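Local atomic coordinates of EH1AB1 (Metagenome, PDB entry 6RKY), a protein that probably hydrolyses carboxylic esters with an alpha/beta hydrolase fold and here holds a hexylphosphonate-type ester of a bipyridinol in its probable active site. Residues P18-L23 and P296-G301; F105-I110 and M229-E234; E58-E63 and L305-S310. All coordinates share one frame; numbering follows the deposited sequence.

Contact 1: residues P18-L23 and P296-G301; sequences PETRNL and PGTIHG. With ZK8 (hexyl-[2-(3-oxidanylpyridin-2-yl)pyridin-3-yl]oxy-phosphinic acid), chain F.
Thr-20 meets Gly-297 and Ile-299 at the base of the loop that carries His-300, the presumed histidine of this alpha/beta hydrolase's Ser-His-Asp triad. The hydroxyl of Thr-20 does most of the work: OG1 donates to Gly-297 O at 2.9 Å, lying in the carbonyl plane on a lone pair, with a C=O...OG1 angle of 136°. From Thr-298, whose side chain crosses that of Thr-20 at roughly a right angle, OG1 adds a weak bond to Thr-20 OG1 at 3.4 Å. Because CG2 of Thr-20 stands anti to its own backbone N while OG1 lies beside it (chi1 -50°), the methyl is left to meet Ile-299 CG2 at 3.5 Å. Leu-23 CD2, one helical turn on, reaches Ile-299 CD1 more loosely, at 4.4 Å. Further along the loop, His-300 NE2 comes within 3.5 Å of C01 of ZK8; this imidazole also makes weak hydrogen bonds through ND1 to Asp-270 and through NE2 to Ser-175. At Gly-297, whose positive phi suits glycine, the chain turns a corner. Helix 18-33 thus packs by its first turns against short strand 298-299, just past the outermost sheet strand 290-296.

Contact 2: residues F105-I110 and M229-E234; sequences FVIGNI and MDWFWE. With ZK8 (hexyl-[2-(3-oxidanylpyridin-2-yl)pyridin-3-yl]oxy-phosphinic acid), chain F.
Val-106 and Ile-107 press against the Phe-232 ring, and this buried patch of apolar side chains is the tight part of the contact. Val-106 CB sits at the ring's edge, near its plane, 3.7 Å from Phe-232 CD1, while CG2 of the same valine lies 3.8 Å from the backbone O of Phe-232. Ile-107 comes in at about a right angle, its CG1 4.0 Å from Phe-232 CE1; that branch is set between the backbone N and carbonyl carbon (chi1 66°), which leaves CG2 to approach the edge of Trp-231 at CZ3, 4.2 Å away. Val-106 CG1 reaches the same CZ3 at 4.1 Å. The indole NE1 of Trp-231 is engaged by Leu-41 O.

The far rim of the Phe-232 ring faces the ligand instead: CZ meets C15 of the ZK8 hydroxypyridine ring at 3.4 Å, with C15 in the phenyl plane. Replacing Phe-232 with an alanine would probably leave Val-106 and Ile-107 without the ring they pack on and that pyridine without one of its walls.

Packing slackens away from this ring. Asp-230 and Glu-234 lie on the more exposed side of the helix, and partly exposed Trp-233 turns an edge to the end of the hexyl chain, C06. Gly-103 N and Gly-104 N, just upstream of Phe-105, hydrogen-bond ZK8 together with Ala-176 N, consistent with the HGGG oxyanion hole of hormone-sensitive-lipase-like esterases, with Phe-232 of helix 226-236 lining the neighbouring ligand pocket.

Contact 3: residues E58-E63 and L305-S310; sequences EADPPE and LTRFLS
The guanidinium of Arg-307 takes the carboxylate of Asp-60 at its edge, with OD1 near the guanidinium plane and the two planes turned 60° from each other. NH2 makes the salt bridge, 2.6 Å from Asp-60 OD1, a single-oxygen grip and not a paired, coplanar one. The other flat group, the Phe-308 ring, has CB of Arg-307 over one face, 4.2 Å above the plane and offset toward the rim. Arg-307 leaves its backbone with CG anti to N (chi1 174°) and then bends at chi3, which carries the guanidinium alongside the 58-63 chain to Asp-60. Both charged residues are exposed, so the bridge is likely to be softened by solvent.

In this alpha/beta hydrolase the linker from helix 43-55 to the first sheet strand, 66-73, runs beside the loop between the presumed triad histidine and the final helix, 311-327. The more sheltered half of the contact belongs to Thr-306. Its OG1 accepts a nearly straight bond from Ala-59 N, 2.9 Å away with an angle of 162° at the hydrogen. Methyl and hydroxyl also touch: Ala-59 CB lies 3.4 Å from Thr-306 OG1 and 3.9 Å from Thr-306 CB. Thr-306 also packs on Leu-313 and Asn-316 of helix 311-327. The Glu-58 side chain points away from the 305-310 segment; its OE2 hydrogen-bonds Thr-116 OG1 and OE1 makes a weak bond to Ser-115 N, while Ala-59 O takes Ser-115 OG at the start of helix 114-124.

Overall arrangement
Contacts 1 and 2 approach ZK8 from different parts of the chain: contact 1 through His-300, contact 2 through Phe-232 and its neighbours. Their centres stand 22 Å apart and their nearest atoms about 8 Å, with the ligand reached by both. Contact 3 stays off the ligand, the side chain of Glu-58 being about 9 Å from it, and its nearest atoms are about 6 Å from contact 2. With contact 1, however, it is continuous: the centres are 15 Å apart, Glu-19 OE1 probably hydrogen-bonds Ser-310 N at 2.8 Å, and Leu-23 packs on Phe-308 and Leu-309. Helix 18-33 therefore touches the chain both before and after the presumed catalytic histidine.

Contact 1: residues P18-L23 and P296-G301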
loop_
_atom_site.group_PDB
_atom_site.type_symbol
_atom_site.label_atom_id
_atom_site.label_comp_id
_atom_site.label_asym_id
_atom_site.label_seq_id
_atom_site.Cartn_x
_atom_site.Cartn_y
_atom_site.Cartn_z
ATOM N N PRO A 18 -9.213 -16.957 -12.383
ATOM C CA PRO A 18 -10.409 -17.461 -13.069
ATOM C C PRO A 18 -11.385 -16.365 -13.534
ATOM O O PRO A 18 -11.896 -16.477 -14.624
ATOM C CB PRO A 18 -11.051 -18.398 -12.027
ATOM C CG PRO A 18 -9.889 -18.864 -11.147
ATOM C CD PRO A 18 -8.875 -17.733 -11.172
ATOM N N GLU A 19 -11.624 -15.335 -12.709
ATOM C CA GLU A 19 -12.633 -14.276 -12.993
ATOM C C GLU A 19 -12.165 -13.427 -14.186
ATOM O O GLU A 19 -13.016 -13.014 -15.001
ATOM C CB GLU A 19 -12.945 -13.457 -11.735
ATOM C CG GLU A 19 -11.773 -12.686 -11.154
ATOM C CD GLU A 19 -12.137 -11.599 -10.142
ATOM O OE1 GLU A 19 -13.265 -11.640 -9.587
ATOM O OE2 GLU A 19 -11.295 -10.701 -9.914
ATOM N N THR A 20 -10.859 -13.191 -14.303
ATOM C CA THR A 20 -10.228 -12.457 -15.435
ATOM C C THR A 20 -10.346 -13.280 -16.727
ATOM O O THR A 20 -10.695 -12.681 -17.788
ATOM C CB THR A 20 -8.764 -12.130 -15.134
ATOM O OG1 THR A 20 -8.683 -11.521 -13.847
ATOM C CG2 THR A 20 -8.153 -11.224 -16.182
ATOM N N ARG A 21 -10.052 -14.586 -16.654
ATOM C CA ARG A 21 -10.107 -15.505 -17.823
ATOM C C ARG A 21 -11.547 -15.548 -18.337
ATOM O O ARG A 21 -11.745 -15.419 -19.551
ATOM C CB ARG A 21 -9.610 -16.909 -17.472
ATOM C CG ARG A 21 -9.346 -17.771 -18.698
ATOM C CD ARG A 21 -8.783 -19.144 -18.384
ATOM N NE ARG A 21 -7.505 -19.105 -17.683
ATOM C CZ ARG A 21 -7.336 -19.259 -16.364
ATOM N NH1 ARG A 21 -8.370 -19.452 -15.558
ATOM N NH2 ARG A 21 -6.117 -19.230 -15.847
ATOM N N ASN A 22 -12.511 -15.680 -17.426
ATOM C CA ASN A 22 -13.957 -15.765 -17.745
ATOM C C ASN A 22 -14.384 -14.510 -18.507
ATOM O O ASN A 22 -15.109 -14.664 -19.511
ATOM C CB ASN A 22 -14.804 -15.965 -16.488
ATOM C CG ASN A 22 -16.274 -16.154 -16.792
ATOM O OD1 ASN A 22 -16.641 -17.031 -17.565
ATOM N ND2 ASN A 22 -17.119 -15.337 -16.191
ATOM N N LEU A 23 -13.963 -13.316 -18.067
ATOM C CA LEU A 23 -14.386 -12.040 -18.707
ATOM C C LEU A 23 -13.751 -11.918 -20.095
ATOM O O LEU A 23 -14.453 -11.466 -21.007
ATOM C CB LEU A 23 -14.019 -10.828 -17.852
ATOM C CG LEU A 23 -14.327 -9.474 -18.513
ATOM C CD1 LEU A 23 -15.811 -9.336 -18.822
ATOM C CD2 LEU A 23 -13.874 -8.304 -17.650
ATOM N N PRO A 296 -1.545 -8.909 -9.551
ATOM C CA PRO A 296 -1.193 -9.823 -10.636
ATOM C C PRO A 296 -2.461 -10.612 -10.995
ATOM O O PRO A 296 -3.384 -10.652 -10.176
ATOM C CB PRO A 296 -0.120 -10.720 -10.002
ATOM C CG PRO A 296 -0.573 -10.789 -8.538
ATOM C CD PRO A 296 -1.120 -9.409 -8.229
ATOM N N GLY A 297 -2.494 -11.202 -12.186
ATOM C CA GLY A 297 -3.597 -12.095 -12.582
ATOM C C GLY A 297 -4.874 -11.358 -12.944
ATOM O O GLY A 297 -5.909 -12.032 -13.076
ATOM N N THR A 298 -4.820 -10.036 -13.116
ATOM C CA THR A 298 -5.970 -9.203 -13.565
ATOM C C THR A 298 -5.482 -8.159 -14.571
ATOM O O THR A 298 -4.270 -7.973 -14.687
ATOM C CB THR A 298 -6.751 -8.603 -12.386
ATOM O OG1 THR A 298 -8.072 -8.296 -12.836
ATOM C CG2 THR A 298 -6.125 -7.354 -11.822
ATOM N N ILE A 299 -6.422 -7.477 -15.218
ATOM C CA ILE A 299 -6.190 -6.692 -16.465
ATOM C C ILE A 299 -6.399 -5.199 -16.193
ATOM O O ILE A 299 -7.032 -4.860 -15.189
ATOM C CB ILE A 299 -7.139 -7.177 -17.574
ATOM C CG1 ILE A 299 -8.595 -7.083 -17.125
ATOM C CG2 ILE A 299 -6.760 -8.575 -18.039
ATOM C CD1 ILE A 299 -9.583 -7.371 -18.220
ATOM N N HIS A 300 -5.887 -4.356 -17.091
ATOM C CA HIS A 300 -6.273 -2.933 -17.226
ATOM C C HIS A 300 -7.801 -2.823 -17.200
ATOM O O HIS A 300 -8.448 -3.652 -17.849
ATOM C CB HIS A 300 -5.726 -2.355 -18.524
ATOM C CG HIS A 300 -5.790 -0.873 -18.547
ATOM N ND1 HIS A 300 -4.823 -0.105 -17.928
ATOM C CD2 HIS A 300 -6.703 -0.015 -19.047
ATOM C CE1 HIS A 300 -5.108 1.166 -18.095
ATOM N NE2 HIS A 300 -6.256 1.251 -18.787
ATOM N N GLY A 301 -8.344 -1.848 -16.465
ATOM C CA GLY A 301 -9.799 -1.601 -16.407
ATOM C C GLY A 301 -10.478 -2.196 -15.190
ATOM O O GLY A 301 -11.607 -1.768 -14.922
HETATM C C10 ZK8 F . -11.502 1.995 -18.051
HETATM C C11 ZK8 F . -10.504 2.863 -17.615
HETATM C C12 ZK8 F . -9.541 3.345 -18.516
HETATM C C13 ZK8 F . -10.770 1.575 -21.576
HETATM C C14 ZK8 F . -9.918 1.719 -22.708
HETATM C C15 ZK8 F . -10.273 1.155 -23.943
HETATM C C16 ZK8 F . -11.479 0.446 -24.086
HETATM C C17 ZK8 F . -12.331 0.297 -22.983
HETATM P P01 ZK8 F . -7.302 4.440 -20.247
HETATM C C01 ZK8 F . -5.913 3.804 -21.175
HETATM C C07 ZK8 F . -9.538 2.961 -19.876
HETATM N N01 ZK8 F . -11.410 1.712 -19.339
HETATM C C02 ZK8 F . -5.285 4.747 -22.194
HETATM C C08 ZK8 F . -10.571 2.061 -20.319
HETATM N N02 ZK8 F . -11.873 0.880 -21.880
HETATM O O02 ZK8 F . -8.684 2.421 -22.652
HETATM C C03 ZK8 F . -3.793 5.000 -21.959
HETATM O O03 ZK8 F . -8.505 3.466 -20.768
HETATM C C04 ZK8 F . -3.124 5.578 -23.211
HETATM C C05 ZK8 F . -2.944 7.102 -23.118
HETATM C C06 ZK8 F . -3.281 7.771 -24.449
HETATM O O1 ZK8 F . -7.499 5.926 -20.390
#

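Contact 2: residues F105-I110 and M229-E234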
loop_
_atom_site.group_PDB
_atom_site.type_symbol
_atom_site.label_atom_id
_atom_site.label_comp_id
_atom_site.label_asym_id
_atom_site.label_seq_id
_atom_site.Cartn_x
_atom_site.Cartn_y
_atom_site.Cartn_z
ATOM N N PHE A 105 -8.194 9.872 -23.072
ATOM C CA PHE A 105 -8.526 11.291 -23.373
ATOM C C PHE A 105 -9.555 11.382 -24.512
ATOM O O PHE A 105 -9.677 12.460 -25.100
ATOM C CB PHE A 105 -7.268 12.081 -23.744
ATOM C CG PHE A 105 -6.177 12.040 -22.703
ATOM C CD1 PHE A 105 -6.233 12.846 -21.572
ATOM C CD2 PHE A 105 -5.090 11.190 -22.857
ATOM C CE1 PHE A 105 -5.234 12.785 -20.615
ATOM C CE2 PHE A 105 -4.094 11.146 -21.894
ATOM C CZ PHE A 105 -4.167 11.947 -20.780
ATOM N N VAL A 106 -10.292 10.302 -24.792
ATOM C CA VAL A 106 -11.268 10.240 -25.919
ATOM C C VAL A 106 -12.651 9.805 -25.423
ATOM O O VAL A 106 -13.642 10.449 -25.803
ATOM C CB VAL A 106 -10.763 9.297 -27.014
ATOM C CG1 VAL A 106 -11.822 9.074 -28.077
ATOM C CG2 VAL A 106 -9.467 9.807 -27.634
ATOM N N ILE A 107 -12.727 8.709 -24.664
ATOM C CA ILE A 107 -14.008 8.151 -24.135
ATOM C C ILE A 107 -14.056 8.357 -22.617
ATOM O O ILE A 107 -13.155 9.031 -22.073
ATOM C CB ILE A 107 -14.187 6.673 -24.553
ATOM C CG1 ILE A 107 -13.143 5.751 -23.915
ATOM C CG2 ILE A 107 -14.217 6.546 -26.075
ATOM C CD1 ILE A 107 -13.449 4.273 -24.107
ATOM N N GLY A 108 -15.102 7.835 -21.976
ATOM C CA GLY A 108 -15.356 7.993 -20.532
ATOM C C GLY A 108 -15.953 9.347 -20.216
ATOM O O GLY A 108 -15.846 10.266 -21.052
ATOM N N ASN A 109 -16.545 9.461 -19.026
ATOM C CA ASN A 109 -17.202 10.687 -18.494
ATOM C C ASN A 109 -17.567 10.427 -17.027
ATOM O O ASN A 109 -17.261 9.332 -16.518
ATOM C CB ASN A 109 -18.409 11.081 -19.354
ATOM C CG ASN A 109 -19.434 9.973 -19.448
ATOM O OD1 ASN A 109 -19.844 9.415 -18.434
ATOM N ND2 ASN A 109 -19.851 9.630 -20.652
ATOM N N ILE A 110 -18.222 11.383 -16.378
ATOM C CA ILE A 110 -18.633 11.286 -14.946
ATOM C C ILE A 110 -19.502 10.034 -14.735
ATOM O O ILE A 110 -19.281 9.327 -13.721
ATOM C CB ILE A 110 -19.319 12.592 -14.514
ATOM C CG1 ILE A 110 -18.301 13.719 -14.345
ATOM C CG2 ILE A 110 -20.109 12.391 -13.250
ATOM C CD1 ILE A 110 -18.919 15.092 -14.144
ATOM N N MET A 229 -5.026 1.625 -28.374
ATOM C CA MET A 229 -4.083 2.699 -27.984
ATOM C C MET A 229 -3.733 3.564 -29.203
ATOM O O MET A 229 -3.555 4.770 -29.031
ATOM C CB MET A 229 -2.837 2.104 -27.326
ATOM C CG MET A 229 -3.051 1.845 -25.830
ATOM S SD MET A 229 -1.815 0.800 -25.013
ATOM C CE MET A 229 -0.339 1.121 -25.980
ATOM N N ASP A 230 -3.672 2.984 -30.398
ATOM C CA ASP A 230 -3.407 3.732 -31.658
ATOM C C ASP A 230 -4.636 4.595 -31.983
ATOM O O ASP A 230 -4.481 5.782 -32.378
ATOM C CB ASP A 230 -3.059 2.783 -32.809
ATOM C CG ASP A 230 -1.736 2.042 -32.649
ATOM O OD1 ASP A 230 -1.561 1.010 -33.329
ATOM O OD2 ASP A 230 -0.883 2.490 -31.857
ATOM N N TRP A 231 -5.821 4.013 -31.806
ATOM C CA TRP A 231 -7.131 4.675 -32.042
ATOM C C TRP A 231 -7.260 5.916 -31.143
ATOM O O TRP A 231 -7.643 6.978 -31.677
ATOM C CB TRP A 231 -8.248 3.657 -31.815
ATOM C CG TRP A 231 -9.626 4.096 -32.191
ATOM C CD1 TRP A 231 -10.194 4.079 -33.435
ATOM C CD2 TRP A 231 -10.656 4.526 -31.289
ATOM N NE1 TRP A 231 -11.497 4.490 -33.366
ATOM C CE2 TRP A 231 -11.809 4.765 -32.066
ATOM C CE3 TRP A 231 -10.711 4.743 -29.909
ATOM C CZ2 TRP A 231 -13.000 5.212 -31.501
ATOM C CZ3 TRP A 231 -11.889 5.186 -29.350
ATOM C CH2 TRP A 231 -13.015 5.423 -30.137
ATOM N N PHE A 232 -6.921 5.806 -29.848
ATOM C CA PHE A 232 -6.891 6.956 -28.909
ATOM C C PHE A 232 -5.849 7.976 -29.378
ATOM O O PHE A 232 -6.141 9.177 -29.372
ATOM C CB PHE A 232 -6.593 6.533 -27.470
ATOM C CG PHE A 232 -7.648 5.653 -26.849
ATOM C CD1 PHE A 232 -8.982 6.014 -26.875
ATOM C CD2 PHE A 232 -7.298 4.462 -26.227
ATOM C CE1 PHE A 232 -9.947 5.197 -26.314
ATOM C CE2 PHE A 232 -8.263 3.646 -25.659
ATOM C CZ PHE A 232 -9.588 4.013 -25.707
ATOM N N TRP A 233 -4.669 7.489 -29.762
ATOM C CA TRP A 233 -3.507 8.311 -30.189
ATOM C C TRP A 233 -3.859 9.131 -31.444
ATOM O O TRP A 233 -3.604 10.362 -31.434
ATOM C CB TRP A 233 -2.268 7.431 -30.401
ATOM C CG TRP A 233 -1.012 8.240 -30.392
ATOM C CD1 TRP A 233 -0.297 8.680 -31.472
ATOM C CD2 TRP A 233 -0.370 8.785 -29.226
ATOM N NE1 TRP A 233 0.759 9.446 -31.053
ATOM C CE2 TRP A 233 0.747 9.521 -29.681
ATOM C CE3 TRP A 233 -0.627 8.715 -27.849
ATOM C CZ2 TRP A 233 1.608 10.171 -28.800
ATOM C CZ3 TRP A 233 0.221 9.364 -26.977
ATOM C CH2 TRP A 233 1.331 10.073 -27.449
ATOM N N GLU A 234 -4.422 8.482 -32.468
ATOM C CA GLU A 234 -4.953 9.131 -33.701
ATOM C C GLU A 234 -5.692 10.421 -33.309
ATOM O O GLU A 234 -5.420 11.477 -33.934
ATOM C CB GLU A 234 -5.868 8.174 -34.482
ATOM C CG GLU A 234 -5.165 7.430 -35.624
ATOM C CD GLU A 234 -5.684 6.040 -36.005
ATOM O OE1 GLU A 234 -6.920 5.819 -35.984
ATOM O OE2 GLU A 234 -4.841 5.170 -36.331
HETATM C C10 ZK8 F . -11.502 1.995 -18.051
HETATM C C11 ZK8 F . -10.504 2.863 -17.615
HETATM C C12 ZK8 F . -9.541 3.345 -18.516
HETATM C C13 ZK8 F . -10.770 1.575 -21.576
HETATM C C14 ZK8 F . -9.918 1.719 -22.708
HETATM C C15 ZK8 F . -10.273 1.155 -23.943
HETATM C C16 ZK8 F . -11.479 0.446 -24.086
HETATM C C17 ZK8 F . -12.331 0.297 -22.983
HETATM P P01 ZK8 F . -7.302 4.440 -20.247
HETATM C C01 ZK8 F . -5.913 3.804 -21.175
HETATM C C07 ZK8 F . -9.538 2.961 -19.876
HETATM N N01 ZK8 F . -11.410 1.712 -19.339
HETATM C C02 ZK8 F . -5.285 4.747 -22.194
HETATM C C08 ZK8 F . -10.571 2.061 -20.319
HETATM N N02 ZK8 F . -11.873 0.880 -21.880
HETATM O O02 ZK8 F . -8.684 2.421 -22.652
HETATM C C03 ZK8 F . -3.793 5.000 -21.959
HETATM O O03 ZK8 F . -8.505 3.466 -20.768
HETATM C C04 ZK8 F . -3.124 5.578 -23.211
HETATM C C05 ZK8 F . -2.944 7.102 -23.118
HETATM C C06 ZK8 F . -3.281 7.771 -24.449
HETATM O O1 ZK8 F . -7.499 5.926 -20.390
#

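Contact 3: residues E58-E63 and L305-S310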
loop_
_atom_site.group_PDB
_atom_site.type_symbol
_atom_site.label_atom_id
_atom_site.label_comp_id
_atom_site.label_asym_id
_atom_site.label_seq_id
_atom_site.Cartn_x
_atom_site.Cartn_y
_atom_site.Cartn_z
ATOM N N GLU A 58 -19.488 -1.505 -14.346
ATOM C CA GLU A 58 -19.327 -1.063 -12.931
ATOM C C GLU A 58 -20.369 -1.794 -12.059
ATOM O O GLU A 58 -21.468 -2.060 -12.554
ATOM C CB GLU A 58 -19.468 0.463 -12.832
ATOM C CG GLU A 58 -18.153 1.216 -12.631
ATOM C CD GLU A 58 -18.300 2.700 -12.331
ATOM O OE1 GLU A 58 -19.244 3.338 -12.872
ATOM O OE2 GLU A 58 -17.462 3.207 -11.547
ATOM N N ALA A 59 -20.020 -2.141 -10.811
ATOM C CA ALA A 59 -20.912 -2.744 -9.788
ATOM C C ALA A 59 -22.063 -1.778 -9.505
ATOM O O ALA A 59 -21.888 -0.594 -9.794
ATOM C CB ALA A 59 -20.123 -3.062 -8.539
ATOM N N ASP A 60 -23.182 -2.251 -8.940
ATOM C CA ASP A 60 -24.350 -1.390 -8.589
ATOM C C ASP A 60 -23.871 -0.268 -7.669
ATOM O O ASP A 60 -23.118 -0.498 -6.722
ATOM C CB ASP A 60 -25.495 -2.175 -7.950
ATOM C CG ASP A 60 -26.358 -2.943 -8.943
ATOM O OD1 ASP A 60 -26.128 -2.818 -10.157
ATOM O OD2 ASP A 60 -27.287 -3.654 -8.482
ATOM N N PRO A 61 -24.294 0.991 -7.930
ATOM C CA PRO A 61 -23.745 2.138 -7.216
ATOM C C PRO A 61 -24.244 2.142 -5.777
ATOM O O PRO A 61 -25.446 2.039 -5.549
ATOM C CB PRO A 61 -24.294 3.317 -8.022
ATOM C CG PRO A 61 -25.617 2.822 -8.553
ATOM C CD PRO A 61 -25.366 1.367 -8.867
ATOM N N PRO A 62 -23.343 2.184 -4.774
ATOM C CA PRO A 62 -23.760 2.288 -3.370
ATOM C C PRO A 62 -24.389 3.648 -3.025
ATOM O O PRO A 62 -24.151 4.605 -3.754
ATOM C CB PRO A 62 -22.467 2.131 -2.554
ATOM C CG PRO A 62 -21.328 2.389 -3.563
ATOM C CD PRO A 62 -21.884 2.088 -4.943
ATOM N N GLU A 63 -25.155 3.709 -1.929
ATOM C CA GLU A 63 -25.707 4.981 -1.394
ATOM C C GLU A 63 -24.558 5.789 -0.780
ATOM O O GLU A 63 -23.681 5.192 -0.132
ATOM C CB GLU A 63 -26.821 4.752 -0.365
ATOM C CG GLU A 63 -28.121 4.217 -0.951
ATOM C CD GLU A 63 -28.699 4.993 -2.129
ATOM O OE1 GLU A 63 -29.102 6.163 -1.939
ATOM O OE2 GLU A 63 -28.741 4.424 -3.245
ATOM N N LEU A 305 -14.327 -2.339 -13.655
ATOM C CA LEU A 305 -15.063 -3.496 -14.254
ATOM C C LEU A 305 -15.571 -4.402 -13.127
ATOM O O LEU A 305 -15.436 -5.630 -13.234
ATOM C CB LEU A 305 -14.165 -4.263 -15.228
ATOM C CG LEU A 305 -14.117 -3.716 -16.653
ATOM C CD1 LEU A 305 -13.070 -4.455 -17.473
ATOM C CD2 LEU A 305 -15.474 -3.792 -17.332
ATOM N N THR A 306 -16.199 -3.804 -12.116
ATOM C CA THR A 306 -16.435 -4.423 -10.788
ATOM C C THR A 306 -17.723 -5.252 -10.791
ATOM O O THR A 306 -17.960 -5.928 -9.782
ATOM C CB THR A 306 -16.410 -3.347 -9.693
ATOM O OG1 THR A 306 -17.252 -2.269 -10.101
ATOM C CG2 THR A 306 -15.001 -2.844 -9.435
ATOM N N ARG A 307 -18.509 -5.233 -11.873
ATOM C CA ARG A 307 -19.681 -6.143 -12.021
ATOM C C ARG A 307 -19.184 -7.589 -12.255
ATOM O O ARG A 307 -19.860 -8.525 -11.791
ATOM C CB ARG A 307 -20.605 -5.633 -13.131
ATOM C CG ARG A 307 -21.760 -6.562 -13.471
ATOM C CD ARG A 307 -22.855 -5.898 -14.278
ATOM N NE ARG A 307 -23.977 -5.445 -13.454
ATOM C CZ ARG A 307 -24.189 -4.186 -13.068
ATOM N NH1 ARG A 307 -23.364 -3.215 -13.429
ATOM N NH2 ARG A 307 -25.242 -3.898 -12.316
ATOM N N PHE A 308 -18.039 -7.756 -12.944
ATOM C CA PHE A 308 -17.448 -9.053 -13.371
ATOM C C PHE A 308 -16.215 -9.420 -12.537
ATOM O O PHE A 308 -15.925 -10.631 -12.439
ATOM C CB PHE A 308 -17.019 -8.991 -14.835
ATOM C CG PHE A 308 -18.092 -8.518 -15.779
ATOM C CD1 PHE A 308 -19.061 -9.397 -16.227
ATOM C CD2 PHE A 308 -18.121 -7.207 -16.242
ATOM C CE1 PHE A 308 -20.045 -8.971 -17.109
ATOM C CE2 PHE A 308 -19.111 -6.778 -17.111
ATOM C CZ PHE A 308 -20.072 -7.659 -17.546
ATOM N N LEU A 309 -15.481 -8.433 -12.005
ATOM C CA LEU A 309 -14.139 -8.639 -11.390
ATOM C C LEU A 309 -14.123 -8.168 -9.926
ATOM O O LEU A 309 -13.937 -6.953 -9.680
ATOM C CB LEU A 309 -13.103 -7.889 -12.235
ATOM C CG LEU A 309 -13.035 -8.306 -13.706
ATOM C CD1 LEU A 309 -11.962 -7.534 -14.460
ATOM C CD2 LEU A 309 -12.790 -9.792 -13.836
ATOM N N SER A 310 -14.297 -9.117 -8.997
ATOM C CA SER A 310 -14.238 -8.937 -7.518
ATOM C C SER A 310 -12.944 -8.238 -7.079
ATOM O O SER A 310 -13.012 -7.441 -6.119
ATOM C CB SER A 310 -14.370 -10.261 -6.824
ATOM O OG SER A 310 -15.649 -10.820 -7.085
#